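Local structure of PKS (Streptomyces albus, 4OQJ) at residues G235-P240 with T331-G336; E228-H233 with G253-N258; A609-T614 with G666-L671; F598-A603 with A650-A655. The protein is a ketosynthase-containing part of an AT-less type I polyketide synthase, probably extending carrier-bound acyl chains by decarboxylative condensation on the way to the antibiotic oxazolomycin. All coordinates share one frame; numbering follows the deposited sequence.

Interaction 1 (G235-P240 with T331-G336); sequences GMIFSP and TATPLG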
loop_
_atom_site.group_PDB
_atom_site.type_symbol
_atom_site.label_atom_id
_atom_site.label_comp_id
_atom_site.label_asym_id
_atom_site.label_seq_id
_atom_site.Cartn_x
_atom_site.Cartn_y
_atom_site.Cartn_z
ATOM N N GLY A 235 -16.067 -14.537 23.922
ATOM C CA GLY A 235 -14.765 -14.671 23.289
ATOM C C GLY A 235 -14.483 -13.636 22.209
ATOM O O GLY A 235 -13.570 -13.819 21.402
HETATM N N MSE A 236 -15.251 -12.547 22.195
HETATM C CA MSE A 236 -15.117 -11.541 21.146
HETATM C C MSE A 236 -15.175 -10.097 21.683
HETATM O O MSE A 236 -15.522 -9.851 22.840
HETATM C CB MSE A 236 -16.192 -11.768 20.078
HETATM C CG MSE A 236 -16.069 -13.126 19.374
HETATM SE SE MSE A 236 -15.940 -12.978 17.435
HETATM C CE MSE A 236 -17.840 -12.693 17.064
ATOM N N ILE A 237 -14.825 -9.155 20.814
ATOM C CA ILE A 237 -14.504 -7.792 21.218
ATOM C C ILE A 237 -15.748 -6.947 21.537
ATOM O O ILE A 237 -15.632 -5.807 21.977
ATOM C CB ILE A 237 -13.680 -7.096 20.101
ATOM C CG1 ILE A 237 -13.063 -5.773 20.589
ATOM C CG2 ILE A 237 -14.547 -6.889 18.858
ATOM C CD1 ILE A 237 -12.309 -5.004 19.524
ATOM N N PHE A 238 -16.935 -7.512 21.333
ATOM C CA PHE A 238 -18.160 -6.707 21.306
ATOM C C PHE A 238 -18.852 -6.669 22.659
ATOM O O PHE A 238 -18.968 -7.692 23.347
ATOM C CB PHE A 238 -19.122 -7.249 20.245
ATOM C CG PHE A 238 -18.528 -7.294 18.866
ATOM C CD1 PHE A 238 -17.919 -6.173 18.324
ATOM C CD2 PHE A 238 -18.563 -8.460 18.124
ATOM C CE1 PHE A 238 -17.366 -6.212 17.058
ATOM C CE2 PHE A 238 -18.010 -8.509 16.860
ATOM C CZ PHE A 238 -17.410 -7.385 16.325
ATOM N N SER A 239 -19.326 -5.490 23.033
ATOM C CA SER A 239 -19.860 -5.300 24.368
ATOM C C SER A 239 -21.269 -5.861 24.498
ATOM O O SER A 239 -21.966 -6.021 23.495
ATOM C CB SER A 239 -19.857 -3.821 24.742
ATOM O OG SER A 239 -20.955 -3.159 24.166
ATOM N N PRO A 240 -21.686 -6.157 25.744
ATOM C CA PRO A 240 -23.003 -6.734 26.023
ATOM C C PRO A 240 -24.157 -5.741 25.966
ATOM O O PRO A 240 -25.304 -6.189 25.970
ATOM C CB PRO A 240 -22.859 -7.266 27.461
ATOM C CG PRO A 240 -21.413 -7.187 27.790
ATOM C CD PRO A 240 -20.872 -6.084 26.972
ATOM N N THR A 331 -10.410 0.355 22.423
ATOM C CA THR A 331 -11.553 -0.521 22.146
ATOM C C THR A 331 -12.302 -1.011 23.388
ATOM O O THR A 331 -13.311 -1.714 23.262
ATOM C CB THR A 331 -11.104 -1.749 21.369
ATOM O OG1 THR A 331 -10.055 -2.397 22.099
ATOM C CG2 THR A 331 -10.612 -1.329 20.007
ATOM N N ALA A 332 -11.806 -0.650 24.571
ATOM C CA ALA A 332 -12.479 -0.961 25.837
ATOM C C ALA A 332 -12.543 -2.453 26.181
ATOM O O ALA A 332 -13.521 -2.910 26.779
ATOM C CB ALA A 332 -13.909 -0.371 25.834
ATOM N N THR A 333 -11.522 -3.222 25.819
ATOM C CA THR A 333 -11.462 -4.611 26.260
ATOM C C THR A 333 -10.686 -4.661 27.574
ATOM O O THR A 333 -9.741 -3.893 27.752
ATOM C CB THR A 333 -10.793 -5.540 25.223
ATOM O OG1 THR A 333 -9.392 -5.251 25.141
ATOM C CG2 THR A 333 -11.423 -5.365 23.859
ATOM N N PRO A 334 -11.085 -5.554 28.503
ATOM C CA PRO A 334 -10.384 -5.697 29.788
ATOM C C PRO A 334 -8.895 -6.000 29.637
ATOM O O PRO A 334 -8.099 -5.546 30.449
ATOM C CB PRO A 334 -11.102 -6.874 30.453
ATOM C CG PRO A 334 -12.443 -6.878 29.861
ATOM C CD PRO A 334 -12.280 -6.415 28.442
ATOM N N LEU A 335 -8.529 -6.761 28.614
ATOM C CA LEU A 335 -7.127 -7.091 28.389
ATOM C C LEU A 335 -6.422 -5.958 27.655
ATOM O O LEU A 335 -5.304 -5.589 28.003
ATOM C CB LEU A 335 -6.993 -8.390 27.589
ATOM N N GLY A 336 -7.091 -5.400 26.651
ATOM C CA GLY A 336 -6.458 -4.474 25.728
ATOM C C GLY A 336 -6.198 -3.097 26.303
ATOM O O GLY A 336 -5.186 -2.493 25.990
#
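Ile-237 lies against two threonines of the facing loop, Thr-331 and Thr-333, and the contact is purely apolar. Its CG1 branch does the touching: CG1 meets Thr-333 CG2 at 3.7 Å, and one carbon further out CD1 comes to 3.9 Å from Thr-331 CB. The chain is fully extended, with CG1 trans to the backbone N (chi1 -168°), and this carries CD1 across to Thr-331, whose side chain it meets at about a right angle. The other branch turns back on its own segment, CG2 sitting 3.4 Å above the ring plane of Phe-238, near the rim of that face.

The two threonines present their carbon sides to the isoleucine. In Thr-333, chi1 of 70° sends CG2 to the isoleucine and leaves OG1 to accept from Gly-336 N at 2.8 Å, a bent capping bond (134°) before helix 336-348. Thr-331 is buried and also touches His-371. A glycerol molecule is bound about 3 Å from the Ile-237 side chain, while the neighbouring selenomethionine Met-236 packs on Ser-157 of the second subunit. Thr-331 to Thr-333 end a His-Gly-Thr-Ala-Thr sequence, the counterpart of the ketosynthase His-Gly-Thr-Gly-Thr motif, whose histidine is an active-site residue in this family, so the contact places Ile-237 beside the probable catalytic region of a thiolase-fold condensing enzyme.

Interaction 2 (E228-H233 with G253-N258); sequences EGYLHH and GTVIGN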
loop_
_atom_site.group_PDB
_atom_site.type_symbol
_atom_site.label_atom_id
_atom_site.label_comp_id
_atom_site.label_asym_id
_atom_site.label_seq_id
_atom_site.Cartn_x
_atom_site.Cartn_y
_atom_site.Cartn_z
ATOM N N GLU A 228 -29.281 -4.159 11.976
ATOM C CA GLU A 228 -29.576 -5.294 12.834
ATOM C C GLU A 228 -28.736 -5.191 14.101
ATOM O O GLU A 228 -27.740 -4.459 14.145
ATOM C CB GLU A 228 -29.285 -6.614 12.115
ATOM C CG GLU A 228 -30.038 -6.793 10.813
ATOM C CD GLU A 228 -29.723 -8.114 10.140
ATOM O OE1 GLU A 228 -28.999 -8.932 10.745
ATOM O OE2 GLU A 228 -30.199 -8.336 9.006
ATOM N N GLY A 229 -29.128 -5.934 15.127
ATOM C CA GLY A 229 -28.340 -5.999 16.342
ATOM C C GLY A 229 -27.249 -7.033 16.175
ATOM O O GLY A 229 -26.924 -7.401 15.053
ATOM N N TYR A 230 -26.707 -7.526 17.285
ATOM C CA TYR A 230 -25.698 -8.576 17.240
ATOM C C TYR A 230 -25.781 -9.435 18.482
ATOM O O TYR A 230 -26.258 -8.995 19.534
ATOM C CB TYR A 230 -24.299 -7.985 17.111
ATOM C CG TYR A 230 -23.899 -7.094 18.268
ATOM C CD1 TYR A 230 -24.257 -5.768 18.291
ATOM C CD2 TYR A 230 -23.148 -7.583 19.330
ATOM C CE1 TYR A 230 -23.897 -4.954 19.326
ATOM C CE2 TYR A 230 -22.780 -6.766 20.375
ATOM C CZ TYR A 230 -23.157 -5.452 20.364
ATOM O OH TYR A 230 -22.814 -4.610 21.393
ATOM N N LEU A 231 -25.327 -10.675 18.350
ATOM C CA LEU A 231 -25.315 -11.598 19.469
ATOM C C LEU A 231 -24.002 -11.417 20.216
ATOM O O LEU A 231 -22.932 -11.300 19.604
ATOM C CB LEU A 231 -25.488 -13.033 18.986
ATOM C CG LEU A 231 -25.951 -14.054 20.019
ATOM C CD1 LEU A 231 -27.350 -13.743 20.517
ATOM C CD2 LEU A 231 -25.903 -15.443 19.412
ATOM N N HIS A 232 -24.091 -11.347 21.538
ATOM C CA HIS A 232 -22.908 -11.147 22.350
ATOM C C HIS A 232 -22.228 -12.497 22.563
ATOM O O HIS A 232 -22.891 -13.471 22.931
ATOM C CB HIS A 232 -23.262 -10.494 23.690
ATOM C CG HIS A 232 -22.082 -10.312 24.590
ATOM N ND1 HIS A 232 -21.867 -11.091 25.710
ATOM C CD2 HIS A 232 -21.034 -9.460 24.519
ATOM C CE1 HIS A 232 -20.744 -10.714 26.295
ATOM N NE2 HIS A 232 -20.218 -9.725 25.591
ATOM N N HIS A 233 -20.920 -12.550 22.298
ATOM C CA HIS A 233 -20.090 -13.729 22.589
ATOM C C HIS A 233 -18.920 -13.320 23.472
ATOM O O HIS A 233 -18.204 -12.377 23.150
ATOM C CB HIS A 233 -19.546 -14.376 21.311
ATOM C CG HIS A 233 -20.592 -14.689 20.287
ATOM N ND1 HIS A 233 -21.337 -15.848 20.314
ATOM C CD2 HIS A 233 -21.005 -14.001 19.195
ATOM C CE1 HIS A 233 -22.169 -15.858 19.287
ATOM N NE2 HIS A 233 -21.989 -14.748 18.593
ATOM N N GLY A 253 -15.769 -4.127 26.057
ATOM C CA GLY A 253 -15.710 -4.187 24.609
ATOM C C GLY A 253 -16.422 -3.052 23.902
ATOM O O GLY A 253 -16.786 -2.041 24.506
ATOM N N THR A 254 -16.626 -3.225 22.602
ATOM C CA THR A 254 -17.014 -2.111 21.747
ATOM C C THR A 254 -18.184 -2.551 20.876
ATOM O O THR A 254 -18.743 -3.619 21.087
ATOM C CB THR A 254 -15.802 -1.630 20.894
ATOM O OG1 THR A 254 -16.107 -0.403 20.224
ATOM C CG2 THR A 254 -15.395 -2.678 19.866
ATOM N N VAL A 255 -18.571 -1.703 19.936
ATOM C CA VAL A 255 -19.624 -2.003 18.968
ATOM C C VAL A 255 -19.057 -1.711 17.601
ATOM O O VAL A 255 -18.442 -0.671 17.396
ATOM C CB VAL A 255 -20.886 -1.144 19.162
ATOM C CG1 VAL A 255 -22.010 -1.630 18.252
ATOM C CG2 VAL A 255 -21.321 -1.201 20.560
ATOM N N ILE A 256 -19.249 -2.590 16.660
ATOM C CA ILE A 256 -18.810 -2.358 15.325
ATOM C C ILE A 256 -19.601 -1.222 14.735
ATOM O O ILE A 256 -20.761 -1.146 14.948
ATOM C CB ILE A 256 -18.878 -3.621 14.476
ATOM C CG1 ILE A 256 -17.754 -3.582 13.472
ATOM C CG2 ILE A 256 -20.251 -3.854 13.888
ATOM C CD1 ILE A 256 -16.450 -3.638 14.196
ATOM N N GLY A 257 -18.960 -0.332 14.045
ATOM C CA GLY A 257 -19.672 0.772 13.429
ATOM C C GLY A 257 -19.472 0.853 11.938
ATOM O O GLY A 257 -18.664 0.119 11.341
ATOM N N ASN A 258 -20.191 1.789 11.335
ATOM C CA ASN A 258 -20.164 1.962 9.896
ATOM C C ASN A 258 -19.821 3.387 9.559
ATOM O O ASN A 258 -20.358 4.310 10.165
ATOM C CB ASN A 258 -21.518 1.559 9.309
ATOM C CG ASN A 258 -21.864 0.117 9.620
ATOM O OD1 ASN A 258 -21.611 -0.782 8.827
ATOM N ND2 ASN A 258 -22.423 -0.109 10.780
#
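Tyr-230 reaches over to Val-255 with the far end of its ring, and the two side chains cross at about a right angle. Both methyl groups of the valine are engaged: CG1 lies 4.0 Å from Tyr-230 CE1, at an oblique position relative to the ring, and CG2 is 3.8 Å from Tyr-230 OH. The two branches therefore follow the outer part of the phenol, one against the ring carbon and one against the oxygen. The ring gets there because CG is placed between the backbone N and the carbonyl carbon (chi1 61°), which extends the phenol from strand 230-231 towards the neighbouring loop. With the backbones as much as 9.1 Å apart at their nearest CA atoms, those of Tyr-230 and Val-255, the aromatic side chain provides the bridge.

The hydroxyl is not satisfied within this pair. Although Thr-254 O lies 4.2 Å from Tyr-230 OH, the phenol makes its hydrogen bond with the carbonyl O of Ser-239, which holds the end of the ring beside the valine. Ser-239 is itself joined to Thr-254 through the backbone, as is Ile-237, so Ser-239, in the loop between the two segments, is bonded both to the phenol and to the residue next to the valine. Behind the tyrosine, its backbone pairs with Val-76. The arrangement thus joins the edge strand of a small three-stranded antiparallel sheet to the segment entering strand 259-267, a member of the large mixed sheet of the ketosynthase's thiolase fold.

Interaction 3 (A609-T614 with G666-L671); sequences AGWGST and GLIGRL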
loop_
_atom_site.group_PDB
_atom_site.type_symbol
_atom_site.label_atom_id
_atom_site.label_comp_id
_atom_site.label_asym_id
_atom_site.label_seq_id
_atom_site.Cartn_x
_atom_site.Cartn_y
_atom_site.Cartn_z
ATOM N N ALA A 609 -11.701 37.413 -24.120
ATOM C CA ALA A 609 -11.011 36.382 -24.898
ATOM C C ALA A 609 -9.806 35.865 -24.128
ATOM O O ALA A 609 -9.592 34.651 -24.037
ATOM C CB ALA A 609 -10.585 36.918 -26.253
ATOM N N GLY A 610 -9.036 36.795 -23.564
ATOM C CA GLY A 610 -7.896 36.458 -22.723
ATOM C C GLY A 610 -8.265 35.628 -21.498
ATOM O O GLY A 610 -7.423 34.925 -20.936
ATOM N N TRP A 611 -9.522 35.707 -21.078
ATOM C CA TRP A 611 -10.010 34.921 -19.945
ATOM C C TRP A 611 -10.672 33.632 -20.415
ATOM O O TRP A 611 -11.310 32.919 -19.629
ATOM C CB TRP A 611 -10.982 35.757 -19.113
ATOM C CG TRP A 611 -10.307 36.848 -18.349
ATOM C CD1 TRP A 611 -9.047 36.830 -17.824
ATOM C CD2 TRP A 611 -10.850 38.129 -18.037
ATOM N NE1 TRP A 611 -8.776 38.024 -17.200
ATOM C CE2 TRP A 611 -9.871 38.838 -17.313
ATOM C CE3 TRP A 611 -12.075 38.754 -18.305
ATOM C CZ2 TRP A 611 -10.072 40.139 -16.854
ATOM C CZ3 TRP A 611 -12.274 40.041 -17.846
ATOM C CH2 TRP A 611 -11.278 40.717 -17.123
ATOM N N GLY A 612 -10.524 33.346 -21.707
ATOM C CA GLY A 612 -10.951 32.083 -22.273
ATOM C C GLY A 612 -12.278 32.075 -23.000
ATOM O O GLY A 612 -12.691 31.037 -23.522
ATOM N N SER A 613 -12.957 33.213 -23.054
ATOM C CA SER A 613 -14.253 33.262 -23.720
ATOM C C SER A 613 -14.117 32.851 -25.171
ATOM O O SER A 613 -13.159 33.242 -25.845
ATOM C CB SER A 613 -14.864 34.659 -23.659
ATOM O OG SER A 613 -16.049 34.702 -24.441
ATOM N N THR A 614 -15.088 32.082 -25.653
ATOM C CA THR A 614 -15.111 31.689 -27.056
ATOM C C THR A 614 -16.425 32.134 -27.702
ATOM O O THR A 614 -16.748 31.723 -28.816
ATOM C CB THR A 614 -14.898 30.160 -27.217
ATOM O OG1 THR A 614 -15.847 29.429 -26.428
ATOM C CG2 THR A 614 -13.494 29.780 -26.775
ATOM N N GLY A 666 -20.568 40.958 -14.276
ATOM C CA GLY A 666 -21.903 40.534 -14.661
ATOM C C GLY A 666 -21.946 39.972 -16.067
ATOM O O GLY A 666 -22.701 39.036 -16.356
ATOM N N LEU A 667 -21.132 40.558 -16.940
ATOM C CA LEU A 667 -20.967 40.093 -18.313
ATOM C C LEU A 667 -20.390 38.678 -18.342
ATOM O O LEU A 667 -20.930 37.782 -18.998
ATOM C CB LEU A 667 -20.058 41.066 -19.065
ATOM C CG LEU A 667 -19.700 40.816 -20.522
ATOM C CD1 LEU A 667 -20.923 40.523 -21.354
ATOM C CD2 LEU A 667 -18.987 42.051 -21.056
ATOM N N ILE A 668 -19.284 38.485 -17.627
ATOM C CA ILE A 668 -18.655 37.171 -17.529
ATOM C C ILE A 668 -19.649 36.160 -16.982
ATOM O O ILE A 668 -19.757 35.042 -17.483
ATOM C CB ILE A 668 -17.418 37.201 -16.621
ATOM C CG1 ILE A 668 -16.340 38.084 -17.246
ATOM C CG2 ILE A 668 -16.881 35.793 -16.385
ATOM C CD1 ILE A 668 -15.159 38.338 -16.332
ATOM N N GLY A 669 -20.344 36.547 -15.923
ATOM C CA GLY A 669 -21.350 35.694 -15.315
ATOM C C GLY A 669 -22.436 35.289 -16.294
ATOM O O GLY A 669 -22.798 34.120 -16.372
ATOM N N ARG A 670 -22.943 36.243 -17.070
ATOM C CA ARG A 670 -24.006 35.945 -18.026
ATOM C C ARG A 670 -23.504 34.950 -19.069
ATOM O O ARG A 670 -24.189 33.980 -19.388
ATOM C CB ARG A 670 -24.514 37.228 -18.706
ATOM C CG ARG A 670 -26.026 37.302 -18.886
ATOM C CD ARG A 670 -26.519 36.302 -19.919
ATOM N N LEU A 671 -22.302 35.177 -19.593
ATOM C CA LEU A 671 -21.741 34.282 -20.599
ATOM C C LEU A 671 -21.482 32.891 -20.005
ATOM O O LEU A 671 -21.834 31.864 -20.596
ATOM C CB LEU A 671 -20.447 34.865 -21.169
ATOM C CG LEU A 671 -20.589 36.178 -21.954
ATOM C CD1 LEU A 671 -19.228 36.762 -22.281
ATOM C CD2 LEU A 671 -21.393 35.972 -23.221
#
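Trp-611 and Ile-668 form the close part of this contact. A single methyl group, Ile-668 CD1, sits 3.7 Å from Trp-611 CZ3 and equally far from CE3, touching the six-membered ring of the indole from an oblique direction. The isoleucine chain is extended beyond CG1 (chi2 172°), which brings CD1 to the indole, and the two side chains cross at about a right angle.

The other pair is slacker: Ser-613 OG and Leu-671 CD1 approach no closer than 4.4 Å, and the hydroxyl is occupied instead by Asp-676. Past the serine the chain runs out to Thr-614 at the surface. Between Trp-611 and Ser-613, Gly-612, with positive phi, is the C-prime residue of a Schellman motif: Gly-612 N bonds to Ala-609 O at 2.8 Å, and Ser-613 N to Leu-608 O.

Trp-611 also stacks edge-to-face with Phe-683, and Ile-668 touches both Trp-680 and Phe-683. The contact therefore lies where the C-terminal end of helix 594-610 meets helix 660-673, with helix 680-684 against its aromatic part and strand 648-650 alongside Leu-667 and Arg-670.

Interaction 4 (F598-A603 with A650-A655); sequences FAVQYA and ALLPAA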
loop_
_atom_site.group_PDB
_atom_site.type_symbol
_atom_site.label_atom_id
_atom_site.label_comp_id
_atom_site.label_asym_id
_atom_site.label_seq_id
_atom_site.Cartn_x
_atom_site.Cartn_y
_atom_site.Cartn_z
ATOM N N PHE A 598 -16.401 52.289 -29.626
ATOM C CA PHE A 598 -15.738 51.121 -30.190
ATOM C C PHE A 598 -14.619 50.630 -29.270
ATOM O O PHE A 598 -14.598 49.463 -28.883
ATOM C CB PHE A 598 -15.157 51.423 -31.572
ATOM C CG PHE A 598 -14.336 50.299 -32.120
ATOM C CD1 PHE A 598 -14.942 49.218 -32.747
ATOM C CD2 PHE A 598 -12.964 50.299 -31.982
ATOM C CE1 PHE A 598 -14.186 48.170 -33.230
ATOM C CE2 PHE A 598 -12.209 49.253 -32.466
ATOM C CZ PHE A 598 -12.823 48.188 -33.090
ATOM N N ALA A 599 -13.694 51.527 -28.932
ATOM C CA ALA A 599 -12.519 51.183 -28.124
ATOM C C ALA A 599 -12.882 50.443 -26.834
ATOM O O ALA A 599 -12.326 49.387 -26.554
ATOM C CB ALA A 599 -11.727 52.432 -27.794
ATOM N N VAL A 600 -13.810 50.990 -26.061
ATOM C CA VAL A 600 -14.231 50.360 -24.816
ATOM C C VAL A 600 -14.780 48.960 -25.064
ATOM O O VAL A 600 -14.468 48.031 -24.329
ATOM C CB VAL A 600 -15.299 51.190 -24.094
ATOM C CG1 VAL A 600 -15.745 50.498 -22.796
ATOM C CG2 VAL A 600 -14.756 52.562 -23.778
ATOM N N GLN A 601 -15.590 48.806 -26.109
ATOM C CA GLN A 601 -16.195 47.514 -26.396
ATOM C C GLN A 601 -15.156 46.520 -26.913
ATOM O O GLN A 601 -15.180 45.358 -26.523
ATOM C CB GLN A 601 -17.338 47.664 -27.408
ATOM C CG GLN A 601 -18.591 48.302 -26.820
ATOM C CD GLN A 601 -19.729 48.428 -27.825
ATOM O OE1 GLN A 601 -20.612 47.576 -27.890
ATOM N NE2 GLN A 601 -19.720 49.502 -28.592
ATOM N N TYR A 602 -14.255 46.981 -27.784
ATOM C CA TYR A 602 -13.206 46.130 -28.325
ATOM C C TYR A 602 -12.296 45.635 -27.210
ATOM O O TYR A 602 -11.978 44.446 -27.131
ATOM C CB TYR A 602 -12.374 46.875 -29.388
ATOM C CG TYR A 602 -11.242 46.037 -29.947
ATOM C CD1 TYR A 602 -11.463 45.133 -30.978
ATOM C CD2 TYR A 602 -9.955 46.145 -29.444
ATOM C CE1 TYR A 602 -10.432 44.359 -31.491
ATOM C CE2 TYR A 602 -8.918 45.382 -29.954
ATOM C CZ TYR A 602 -9.164 44.485 -30.974
ATOM O OH TYR A 602 -8.134 43.718 -31.485
ATOM N N ALA A 603 -11.884 46.547 -26.339
ATOM C CA ALA A 603 -11.012 46.182 -25.230
ATOM C C ALA A 603 -11.703 45.185 -24.294
ATOM O O ALA A 603 -11.061 44.259 -23.792
ATOM C CB ALA A 603 -10.590 47.412 -24.477
ATOM N N ALA A 650 -24.720 42.575 -24.668
ATOM C CA ALA A 650 -24.074 43.833 -25.041
ATOM C C ALA A 650 -22.749 44.021 -24.310
ATOM O O ALA A 650 -22.610 43.631 -23.156
ATOM C CB ALA A 650 -25.002 45.013 -24.762
ATOM N N LEU A 651 -21.784 44.618 -25.003
ATOM C CA LEU A 651 -20.463 44.886 -24.442
ATOM C C LEU A 651 -20.408 46.223 -23.692
ATOM O O LEU A 651 -19.384 46.569 -23.094
ATOM C CB LEU A 651 -19.420 44.865 -25.557
ATOM C CG LEU A 651 -19.142 43.472 -26.137
ATOM C CD1 LEU A 651 -18.371 43.577 -27.438
ATOM C CD2 LEU A 651 -18.377 42.617 -25.139
ATOM N N LEU A 652 -21.519 46.956 -23.721
ATOM C CA LEU A 652 -21.642 48.236 -23.027
ATOM C C LEU A 652 -22.752 48.211 -21.992
ATOM O O LEU A 652 -23.806 47.627 -22.238
ATOM C CB LEU A 652 -21.939 49.356 -24.009
ATOM C CG LEU A 652 -20.799 49.906 -24.844
ATOM C CD1 LEU A 652 -21.296 51.118 -25.579
ATOM C CD2 LEU A 652 -19.582 50.246 -24.000
ATOM N N PRO A 653 -22.539 48.869 -20.841
ATOM C CA PRO A 653 -23.640 48.944 -19.879
ATOM C C PRO A 653 -24.814 49.726 -20.458
ATOM O O PRO A 653 -24.609 50.667 -21.239
ATOM C CB PRO A 653 -23.028 49.686 -18.682
ATOM C CG PRO A 653 -21.553 49.696 -18.921
ATOM C CD PRO A 653 -21.374 49.650 -20.394
ATOM N N ALA A 654 -26.030 49.332 -20.099
ATOM C CA ALA A 654 -27.204 50.122 -20.449
ATOM C C ALA A 654 -27.191 51.399 -19.620
ATOM O O ALA A 654 -26.545 51.456 -18.569
ATOM C CB ALA A 654 -28.480 49.331 -20.205
ATOM N N ALA A 655 -27.896 52.425 -20.082
ATOM C CA ALA A 655 -27.988 53.659 -19.314
ATOM C C ALA A 655 -28.489 53.337 -17.909
ATOM O O ALA A 655 -29.330 52.448 -17.729
ATOM C CB ALA A 655 -28.910 54.662 -20.003
#
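Helix 594-610 here packs against the loop that leaves strand 648-650, with Gln-601 of the helix lying across Leu-651 and Leu-652. Both the aliphatic part and the amide of the glutamine touch the leucines. Its CG approaches Leu-652 CG to 3.4 Å, a tight fit, and the leucine crosses it at about a right angle. Leu-652 CD1 continues alongside the amide, 3.8 Å from Gln-601 NE2, whereas CD2 stays near Gln-601 CG (3.6 Å) and also reaches Val-600 CG1 at 4.0 Å. Leu-651 CB also lies 3.8 Å from Gln-601 CG, and Leu-651 CD1 comes to 3.8 Å from the backbone Gln-601 O.

All four side chains are buried where the helix packs on this loop: Leu-651 is hydrogen-bonded through its backbone to Glu-549 of strand 547-549, and helices 557-566 and 568-581 also pack on Val-600.

The buried amide is satisfied at both ends, which fixes its rotation. An extended chain (chi2 -179°) takes it out to where OE1 pairs with Val-551 N, while NE2 bonds to Ala-597 O, one turn back in the same helix.

Overall arrangement
The four contacts fall into two pairs at opposite sides of the chain's centre. Interactions 1 and 2 lie in the ketosynthase region, centres 11 Å apart; their segments alternate along the sequence and touch, so loop 235-240 is held between strand 230-231, segment 253-258 and the loop before helix 336-348. Interactions 3 and 4, 14 Å apart between centres, also alternate and share helix 594-610, one near its C-terminal end and the other in its middle; Leu-667 packs on Leu-651 between them. The first pair closes before the second opens, and their nearest atoms are at least about 40 Å apart: two separate local packing sites, one in the ketosynthase, one in the C-terminal part.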